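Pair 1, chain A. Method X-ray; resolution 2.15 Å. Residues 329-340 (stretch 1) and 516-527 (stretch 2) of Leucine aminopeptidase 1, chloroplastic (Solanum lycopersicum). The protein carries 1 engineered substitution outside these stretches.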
# COMPACT_ATOMS: atom_id res chain seq x y z
N ALA A 329 1.67 -2.80 32.60
CA ALA A 329 2.58 -2.75 33.73
C ALA A 329 2.27 -1.55 34.60
O ALA A 329 2.39 -1.59 35.83
CB ALA A 329 4.02 -2.68 33.25
N ALA A 330 2.00 -0.42 33.96
CA ALA A 330 1.74 0.80 34.72
C ALA A 330 0.51 0.65 35.62
O ALA A 330 0.50 1.16 36.74
CB ALA A 330 1.56 1.95 33.76
N ALA A 331 -0.52 -0.02 35.12
CA ALA A 331 -1.73 -0.20 35.90
C ALA A 331 -1.45 -1.13 37.07
O ALA A 331 -1.91 -0.91 38.20
CB ALA A 331 -2.86 -0.75 35.05
N VAL A 332 -0.62 -2.14 36.82
CA VAL A 332 -0.26 -3.06 37.89
C VAL A 332 0.55 -2.37 39.00
O VAL A 332 0.27 -2.55 40.19
CB VAL A 332 0.46 -4.28 37.31
CG1 VAL A 332 1.12 -5.13 38.38
CG2 VAL A 332 -0.55 -5.13 36.53
N LEU A 333 1.57 -1.61 38.63
CA LEU A 333 2.37 -0.92 39.65
C LEU A 333 1.59 0.18 40.35
O LEU A 333 1.71 0.37 41.56
CB LEU A 333 3.63 -0.35 39.01
CG LEU A 333 4.59 -1.45 38.52
CD1 LEU A 333 5.78 -0.81 37.85
CD2 LEU A 333 5.10 -2.36 39.62
N GLY A 334 0.71 0.85 39.60
CA GLY A 334 -0.23 1.80 40.19
C GLY A 334 -1.14 1.17 41.22
O GLY A 334 -1.34 1.71 42.31
N ALA A 335 -1.59 -0.04 40.94
CA ALA A 335 -2.41 -0.75 41.90
C ALA A 335 -1.61 -1.05 43.18
O ALA A 335 -2.16 -0.99 44.28
CB ALA A 335 -2.97 -2.03 41.29
N ALA A 336 -0.34 -1.42 43.02
CA ALA A 336 0.50 -1.73 44.17
C ALA A 336 0.66 -0.51 45.06
O ALA A 336 0.62 -0.62 46.28
CB ALA A 336 1.86 -2.22 43.74
N LYS A 337 0.94 0.62 44.43
CA LYS A 337 1.05 1.89 45.11
C LYS A 337 -0.20 2.22 45.92
O LYS A 337 -0.13 2.59 47.10
CB LYS A 337 1.39 2.97 44.09
CG LYS A 337 1.36 4.40 44.62
CD LYS A 337 2.53 4.68 45.52
CE LYS A 337 2.57 6.16 45.87
NZ LYS A 337 3.52 6.35 47.01
N ALA A 338 -1.37 2.05 45.31
CA ALA A 338 -2.61 2.25 46.03
C ALA A 338 -2.75 1.28 47.21
O ALA A 338 -3.08 1.69 48.33
CB ALA A 338 -3.80 2.13 45.08
N LEU A 339 -2.54 0.00 46.95
CA LEU A 339 -2.81 -1.02 47.94
C LEU A 339 -1.83 -0.92 49.09
O LEU A 339 -2.15 -1.24 50.23
CB LEU A 339 -2.79 -2.38 47.29
CG LEU A 339 -4.00 -2.61 46.36
CD1 LEU A 339 -3.79 -3.86 45.52
CD2 LEU A 339 -5.30 -2.74 47.15
N GLY A 340 -0.63 -0.44 48.82
CA GLY A 340 0.33 -0.24 49.88
C GLY A 340 -0.17 0.71 50.95
O GLY A 340 0.04 0.45 52.14
N GLY A 516 -3.62 6.11 32.99
CA GLY A 516 -3.52 5.25 34.15
C GLY A 516 -4.74 4.36 34.29
O GLY A 516 -5.05 3.87 35.39
N TYR A 517 -5.42 4.13 33.16
CA TYR A 517 -6.50 3.16 33.09
C TYR A 517 -6.10 1.84 33.74
O TYR A 517 -5.07 1.27 33.41
CB TYR A 517 -6.94 2.93 31.65
CG TYR A 517 -8.04 1.91 31.51
CD1 TYR A 517 -7.76 0.56 31.40
CD2 TYR A 517 -9.36 2.31 31.40
CE1 TYR A 517 -8.78 -0.38 31.38
CE2 TYR A 517 -10.38 1.39 31.21
CZ TYR A 517 -10.09 0.05 31.27
OH TYR A 517 -11.12 -0.86 31.10
N GLY A 518 -7.03 1.29 34.50
CA GLY A 518 -6.91 -0.04 35.06
C GLY A 518 -6.73 0.01 36.58
O GLY A 518 -7.11 -0.95 37.27
N VAL A 519 -6.00 1.01 37.07
CA VAL A 519 -5.61 1.02 38.48
C VAL A 519 -6.85 0.94 39.33
O VAL A 519 -6.94 0.09 40.22
CB VAL A 519 -4.79 2.28 38.84
CG1 VAL A 519 -4.56 2.36 40.33
CG2 VAL A 519 -3.45 2.27 38.13
N SER A 520 -7.80 1.81 39.11
CA SER A 520 -8.97 1.87 39.99
C SER A 520 -9.75 0.58 39.97
O SER A 520 -10.27 0.13 41.00
CB SER A 520 -9.86 3.08 39.68
OG SER A 520 -10.29 3.02 38.32
N THR A 521 -9.92 -0.01 38.79
CA THR A 521 -10.65 -1.26 38.68
C THR A 521 -9.92 -2.41 39.41
O THR A 521 -10.55 -3.20 40.14
CB THR A 521 -10.91 -1.63 37.20
OG1 THR A 521 -11.71 -0.61 36.59
CG2 THR A 521 -11.64 -2.95 37.07
N LEU A 522 -8.61 -2.49 39.24
CA LEU A 522 -7.86 -3.52 39.93
C LEU A 522 -7.95 -3.40 41.45
O LEU A 522 -8.05 -4.40 42.17
CB LEU A 522 -6.40 -3.52 39.49
CG LEU A 522 -6.15 -3.88 38.01
CD1 LEU A 522 -4.66 -3.81 37.70
CD2 LEU A 522 -6.74 -5.21 37.60
N VAL A 523 -7.84 -2.17 41.94
CA VAL A 523 -7.96 -1.93 43.37
C VAL A 523 -9.33 -2.40 43.85
O VAL A 523 -9.43 -3.08 44.90
CB VAL A 523 -7.71 -0.46 43.74
CG1 VAL A 523 -8.13 -0.19 45.19
CG2 VAL A 523 -6.25 -0.13 43.52
N GLU A 524 -10.39 -1.98 43.16
CA GLU A 524 -11.73 -2.41 43.55
C GLU A 524 -11.82 -3.92 43.54
O GLU A 524 -12.46 -4.52 44.40
CB GLU A 524 -12.82 -1.83 42.64
CG GLU A 524 -13.10 -0.35 42.89
CD GLU A 524 -13.73 -0.06 44.26
OE1 GLU A 524 -14.42 -0.94 44.81
OE2 GLU A 524 -13.63 1.11 44.69
N TRP A 525 -11.25 -4.56 42.53
CA TRP A 525 -11.35 -6.00 42.43
C TRP A 525 -10.65 -6.68 43.62
O TRP A 525 -11.15 -7.65 44.18
CB TRP A 525 -10.73 -6.49 41.12
CG TRP A 525 -10.71 -7.99 40.98
CD1 TRP A 525 -11.79 -8.80 40.77
CD2 TRP A 525 -9.58 -8.85 41.11
NE1 TRP A 525 -11.37 -10.10 40.60
CE2 TRP A 525 -10.03 -10.16 40.86
CE3 TRP A 525 -8.21 -8.62 41.26
CZ2 TRP A 525 -9.16 -11.25 40.79
CZ3 TRP A 525 -7.34 -9.70 41.22
CH2 TRP A 525 -7.82 -11.00 40.95
N VAL A 526 -9.44 -6.24 43.94
CA VAL A 526 -8.72 -6.79 45.10
C VAL A 526 -9.53 -6.64 46.38
O VAL A 526 -9.64 -7.59 47.16
CB VAL A 526 -7.33 -6.12 45.27
CG1 VAL A 526 -6.69 -6.47 46.60
CG2 VAL A 526 -6.42 -6.56 44.13
N LEU A 527 -10.09 -5.45 46.58
CA LEU A 527 -10.85 -5.14 47.77
C LEU A 527 -12.15 -5.93 47.90
O LEU A 527 -12.59 -6.21 49.01
CB LEU A 527 -11.20 -3.67 47.81
CG LEU A 527 -10.00 -2.78 48.15
CD1 LEU A 527 -10.48 -1.35 48.35
CD2 LEU A 527 -9.30 -3.26 49.40

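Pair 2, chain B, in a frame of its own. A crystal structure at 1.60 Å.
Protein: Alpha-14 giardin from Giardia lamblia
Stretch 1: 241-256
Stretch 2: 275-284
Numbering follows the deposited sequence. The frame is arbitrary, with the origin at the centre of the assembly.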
# COMPACT_ATOMS: atom_id res chain seq x y z
N TYR B 241 10.78 -7.86 -2.16
CA TYR B 241 11.08 -9.25 -1.82
C TYR B 241 9.84 -10.12 -1.84
O TYR B 241 9.86 -11.20 -2.43
CB TYR B 241 11.78 -9.35 -0.47
CG TYR B 241 12.45 -10.68 -0.30
CD1 TYR B 241 13.63 -10.96 -0.99
CD2 TYR B 241 11.91 -11.65 0.52
CE1 TYR B 241 14.26 -12.18 -0.88
CE2 TYR B 241 12.54 -12.91 0.64
CZ TYR B 241 13.73 -13.14 -0.06
OH TYR B 241 14.38 -14.36 0.05
N ASP B 242 8.77 -9.66 -1.18
CA ASP B 242 7.50 -10.40 -1.16
C ASP B 242 6.37 -9.44 -0.72
O ASP B 242 6.28 -9.15 0.48
CB ASP B 242 7.55 -11.56 -0.19
CG ASP B 242 6.30 -12.44 -0.25
OD1 ASP B 242 5.23 -11.99 -0.73
OD2 ASP B 242 6.39 -13.60 0.20
N PRO B 243 5.57 -8.94 -1.68
CA PRO B 243 4.47 -8.03 -1.35
C PRO B 243 3.60 -8.43 -0.16
O PRO B 243 3.13 -7.53 0.55
CB PRO B 243 3.65 -7.99 -2.64
CG PRO B 243 4.72 -8.09 -3.71
CD PRO B 243 5.67 -9.14 -3.15
N CYS B 244 3.38 -9.72 0.08
CA CYS B 244 2.55 -10.15 1.22
C CYS B 244 3.18 -9.79 2.56
O CYS B 244 2.49 -9.41 3.51
CB CYS B 244 2.22 -11.65 1.16
SG CYS B 244 1.11 -12.05 -0.19
N CYS B 245 4.51 -9.85 2.60
CA CYS B 245 5.26 -9.42 3.77
C CYS B 245 5.17 -7.91 3.95
O CYS B 245 5.04 -7.42 5.09
CB CYS B 245 6.71 -9.85 3.66
SG CYS B 245 6.92 -11.61 4.05
N ALA B 246 5.21 -7.17 2.84
CA ALA B 246 5.05 -5.72 2.91
C ALA B 246 3.69 -5.32 3.49
O ALA B 246 3.60 -4.40 4.31
CB ALA B 246 5.30 -5.07 1.54
N ALA B 247 2.64 -6.01 3.06
CA ALA B 247 1.30 -5.72 3.54
C ALA B 247 1.23 -6.02 5.05
O ALA B 247 0.70 -5.24 5.82
CB ALA B 247 0.28 -6.55 2.79
N ALA B 248 1.77 -7.18 5.46
CA ALA B 248 1.78 -7.52 6.89
C ALA B 248 2.54 -6.50 7.73
O ALA B 248 2.10 -6.12 8.80
CB ALA B 248 2.36 -8.92 7.11
N PHE B 249 3.68 -6.06 7.20
CA PHE B 249 4.49 -5.04 7.88
C PHE B 249 3.70 -3.75 8.03
O PHE B 249 3.62 -3.20 9.13
CB PHE B 249 5.78 -4.81 7.08
CG PHE B 249 6.61 -3.62 7.55
CD1 PHE B 249 7.08 -3.56 8.86
CD2 PHE B 249 6.90 -2.57 6.68
CE1 PHE B 249 7.85 -2.46 9.30
CE2 PHE B 249 7.69 -1.46 7.12
CZ PHE B 249 8.14 -1.42 8.42
N SER B 250 3.13 -3.26 6.93
CA SER B 250 2.39 -1.97 7.00
C SER B 250 1.19 -2.07 7.94
O SER B 250 0.88 -1.13 8.69
CB SER B 250 1.94 -1.51 5.62
OG SER B 250 3.05 -1.30 4.74
N MET B 251 0.52 -3.22 7.91
CA MET B 251 -0.63 -3.43 8.79
C MET B 251 -0.17 -3.47 10.25
O MET B 251 -0.81 -2.89 11.11
CB MET B 251 -1.40 -4.71 8.42
CG MET B 251 -2.15 -4.60 7.07
SD MET B 251 -3.45 -3.33 7.01
CE MET B 251 -4.69 -4.08 8.12
N ASN B 252 0.95 -4.13 10.53
CA ASN B 252 1.47 -4.16 11.91
C ASN B 252 1.77 -2.76 12.44
O ASN B 252 1.42 -2.42 13.58
CB ASN B 252 2.71 -5.06 12.01
CG ASN B 252 3.23 -5.16 13.45
OD1 ASN B 252 2.63 -5.82 14.31
ND2 ASN B 252 4.35 -4.50 13.71
N VAL B 253 2.40 -1.94 11.60
CA VAL B 253 2.74 -0.56 12.01
C VAL B 253 1.45 0.23 12.24
O VAL B 253 1.37 1.00 13.21
CB VAL B 253 3.66 0.12 10.98
CG1 VAL B 253 3.86 1.60 11.34
CG2 VAL B 253 4.99 -0.59 10.91
N ALA B 254 0.46 0.03 11.37
CA ALA B 254 -0.83 0.74 11.46
C ALA B 254 -1.61 0.40 12.73
O ALA B 254 -2.23 1.28 13.33
CB ALA B 254 -1.66 0.48 10.23
N PHE B 255 -1.53 -0.86 13.19
CA PHE B 255 -2.11 -1.25 14.49
C PHE B 255 -1.30 -0.66 15.67
O PHE B 255 -1.67 -0.85 16.85
CB PHE B 255 -2.15 -2.78 14.63
CG PHE B 255 -3.13 -3.49 13.72
CD1 PHE B 255 -4.47 -3.08 13.62
CD2 PHE B 255 -2.74 -4.63 13.01
CE1 PHE B 255 -5.38 -3.76 12.80
CE2 PHE B 255 -3.65 -5.32 12.19
CZ PHE B 255 -4.97 -4.88 12.09
N ALA B 256 -0.20 0.03 15.36
CA ALA B 256 0.82 0.47 16.33
C ALA B 256 0.38 1.23 17.58
O ALA B 256 -0.41 2.18 17.50
CB ALA B 256 1.91 1.28 15.62
N GLU B 275 -4.63 -8.68 -4.03
CA GLU B 275 -3.42 -9.33 -4.54
C GLU B 275 -2.64 -10.07 -3.43
O GLU B 275 -2.07 -11.15 -3.65
CB GLU B 275 -2.52 -8.28 -5.21
CG GLU B 275 -3.18 -7.49 -6.36
CD GLU B 275 -4.11 -6.32 -5.94
OE1 GLU B 275 -4.80 -5.83 -6.88
OE2 GLU B 275 -4.16 -5.86 -4.75
N CYS B 276 -2.63 -9.50 -2.23
CA CYS B 276 -1.72 -9.96 -1.18
C CYS B 276 -2.39 -10.95 -0.22
O CYS B 276 -2.46 -10.72 1.00
CB CYS B 276 -1.16 -8.76 -0.40
SG CYS B 276 -0.03 -7.70 -1.38
N LYS B 277 -2.81 -12.08 -0.78
CA LYS B 277 -3.57 -13.07 -0.04
C LYS B 277 -2.82 -13.69 1.13
O LYS B 277 -3.43 -14.07 2.14
CB LYS B 277 -4.08 -14.16 -0.98
CG LYS B 277 -5.04 -13.60 -2.02
CD LYS B 277 -5.67 -14.70 -2.86
CE LYS B 277 -6.50 -14.09 -4.00
NZ LYS B 277 -7.48 -15.06 -4.56
N GLY B 278 -1.49 -13.75 1.03
CA GLY B 278 -0.71 -14.34 2.12
C GLY B 278 -0.47 -13.42 3.31
O GLY B 278 0.24 -13.80 4.25
N CYS B 279 -1.06 -12.23 3.31
CA CYS B 279 -0.84 -11.28 4.41
C CYS B 279 -1.01 -11.89 5.80
O CYS B 279 -0.11 -11.75 6.66
CB CYS B 279 -1.75 -10.08 4.26
SG CYS B 279 -1.53 -8.84 5.58
N LYS B 280 -2.15 -12.53 6.05
CA LYS B 280 -2.39 -13.07 7.40
C LYS B 280 -1.36 -14.14 7.79
O LYS B 280 -0.89 -14.18 8.95
CB LYS B 280 -3.81 -13.61 7.57
CG LYS B 280 -4.90 -12.52 7.49
CD LYS B 280 -6.25 -13.07 8.02
CE LYS B 280 -7.37 -12.06 7.80
NZ LYS B 280 -8.71 -12.55 8.33
N TYR B 281 -1.01 -15.00 6.84
CA TYR B 281 0.02 -16.01 7.07
C TYR B 281 1.37 -15.38 7.48
O TYR B 281 1.97 -15.76 8.49
CB TYR B 281 0.17 -16.86 5.82
CG TYR B 281 1.33 -17.81 5.88
CD1 TYR B 281 1.21 -19.02 6.55
CD2 TYR B 281 2.54 -17.47 5.29
CE1 TYR B 281 2.30 -19.89 6.61
CE2 TYR B 281 3.63 -18.33 5.35
CZ TYR B 281 3.49 -19.54 6.01
OH TYR B 281 4.57 -20.41 6.04
N TYR B 282 1.84 -14.41 6.69
CA TYR B 282 3.13 -13.80 7.01
C TYR B 282 3.05 -12.97 8.27
O TYR B 282 4.02 -12.90 9.01
CB TYR B 282 3.68 -12.99 5.83
CG TYR B 282 4.13 -13.90 4.72
CD1 TYR B 282 5.33 -14.61 4.82
CD2 TYR B 282 3.34 -14.09 3.58
CE1 TYR B 282 5.73 -15.48 3.81
CE2 TYR B 282 3.73 -14.96 2.56
CZ TYR B 282 4.92 -15.65 2.68
OH TYR B 282 5.33 -16.50 1.68
N TYR B 283 1.90 -12.36 8.52
CA TYR B 283 1.70 -11.59 9.74
C TYR B 283 2.02 -12.45 10.98
O TYR B 283 2.79 -12.03 11.87
CB TYR B 283 0.27 -11.02 9.82
CG TYR B 283 0.13 -10.06 10.98
CD1 TYR B 283 0.23 -8.68 10.78
CD2 TYR B 283 -0.03 -10.53 12.29
CE1 TYR B 283 0.16 -7.79 11.85
CE2 TYR B 283 -0.09 -9.64 13.37
CZ TYR B 283 -0.00 -8.28 13.14
OH TYR B 283 -0.06 -7.39 14.18
N LYS B 284 1.44 -13.64 11.05
CA LYS B 284 1.67 -14.53 12.19
C LYS B 284 3.10 -15.07 12.21
O LYS B 284 3.72 -15.19 13.28
CB LYS B 284 0.67 -15.68 12.17
CG LYS B 284 0.77 -16.59 13.39
CD LYS B 284 -0.43 -17.49 13.49
CE LYS B 284 -0.22 -18.56 14.56
NZ LYS B 284 0.82 -19.55 14.14
O HOH W 1 4.65 -15.39 -0.73

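What backbone arrangement do the two pairs share? In each, a helix of the first stretch crosses the start of a helix in the second, and 14 central residues superpose with an RMSD of 0.8 Å. The axes approach to 8.6 Å at -52° in pair 1 and to 8.0 Å at -66° in pair 2. The tightest backbone approach falls at matched positions: A331(A) CA lies 4.8 Å from V519(A) CA, and C244(B) CA lies 4.8 Å from C279(B) CA.

How is the start of the second helix fitted against the first? A331(A) matches C244(B), and G518(A) matches G278(B). In pair 1 the small methyl lets the loop come close, with A331(A) CB 3.4 Å from Y517(A) O and 4.1 Å from G518(A) CA. A side chain at G518(A) would clash with that methyl, and the backbone angles there call for glycine in any case. In pair 2 the cysteine sulfur reaches over the turn from C276(B) to C279(B), placing C244(B) SG 3.3 Å from G278(B) N. A beta carbon on G278(B) would sit tightly against this sulfur.

What fills the middle of the crossing? V519(A) matches C279(B), and both point sideways. G334(A) exposes its backbone to the valine, with G334(A) C 3.7 Å from V519(A) CG1; a beta carbon on the glycine would clash with V519(A) CG2. Its match, A247(B), does carry a methyl, and A247(B) CB packs 4.0 Å from C279(B) SG and 4.1 Å from C276(B) CB. C276(B) has a side chain where its match G516(A) has none, and P243(B), matching A330(A), places CB 3.9 Å from C276(B) SG. The unbranched cysteine C279(B) thus accommodates an alanine where the valine meets a glycine.

How do the larger residues of the second helix use the small ones opposite? A335(A) matches A248(B), and both touch the two larger residues. A335(A) CB lies 4.2 Å from L522(A) CB and 4.4 Å from V523(A) CG2; A248(B) CB lies 4.5 Å from Y282(B) CB and 4.0 Å from Y283(B) CB. L522(A) CD1 lies 4.4 Å from A331(A) CB; the matching Y282(B) packs CD2 3.6 Å from C244(B) CB, and one water bonds D242(B) OD2 and Y282(B) OH, each at 2.7 Å. A338(A) CB packs 3.7 Å from V523(A) CG2, whereas its match M251(B) leads its end away. L339(A) matches N252(B), and V523(A) matches Y283(B): L339(A) CD2 meets V523(A) CG1 at 4.3 Å, while N252(B) OD1 lies 3.1 Å from Y283(B) OH.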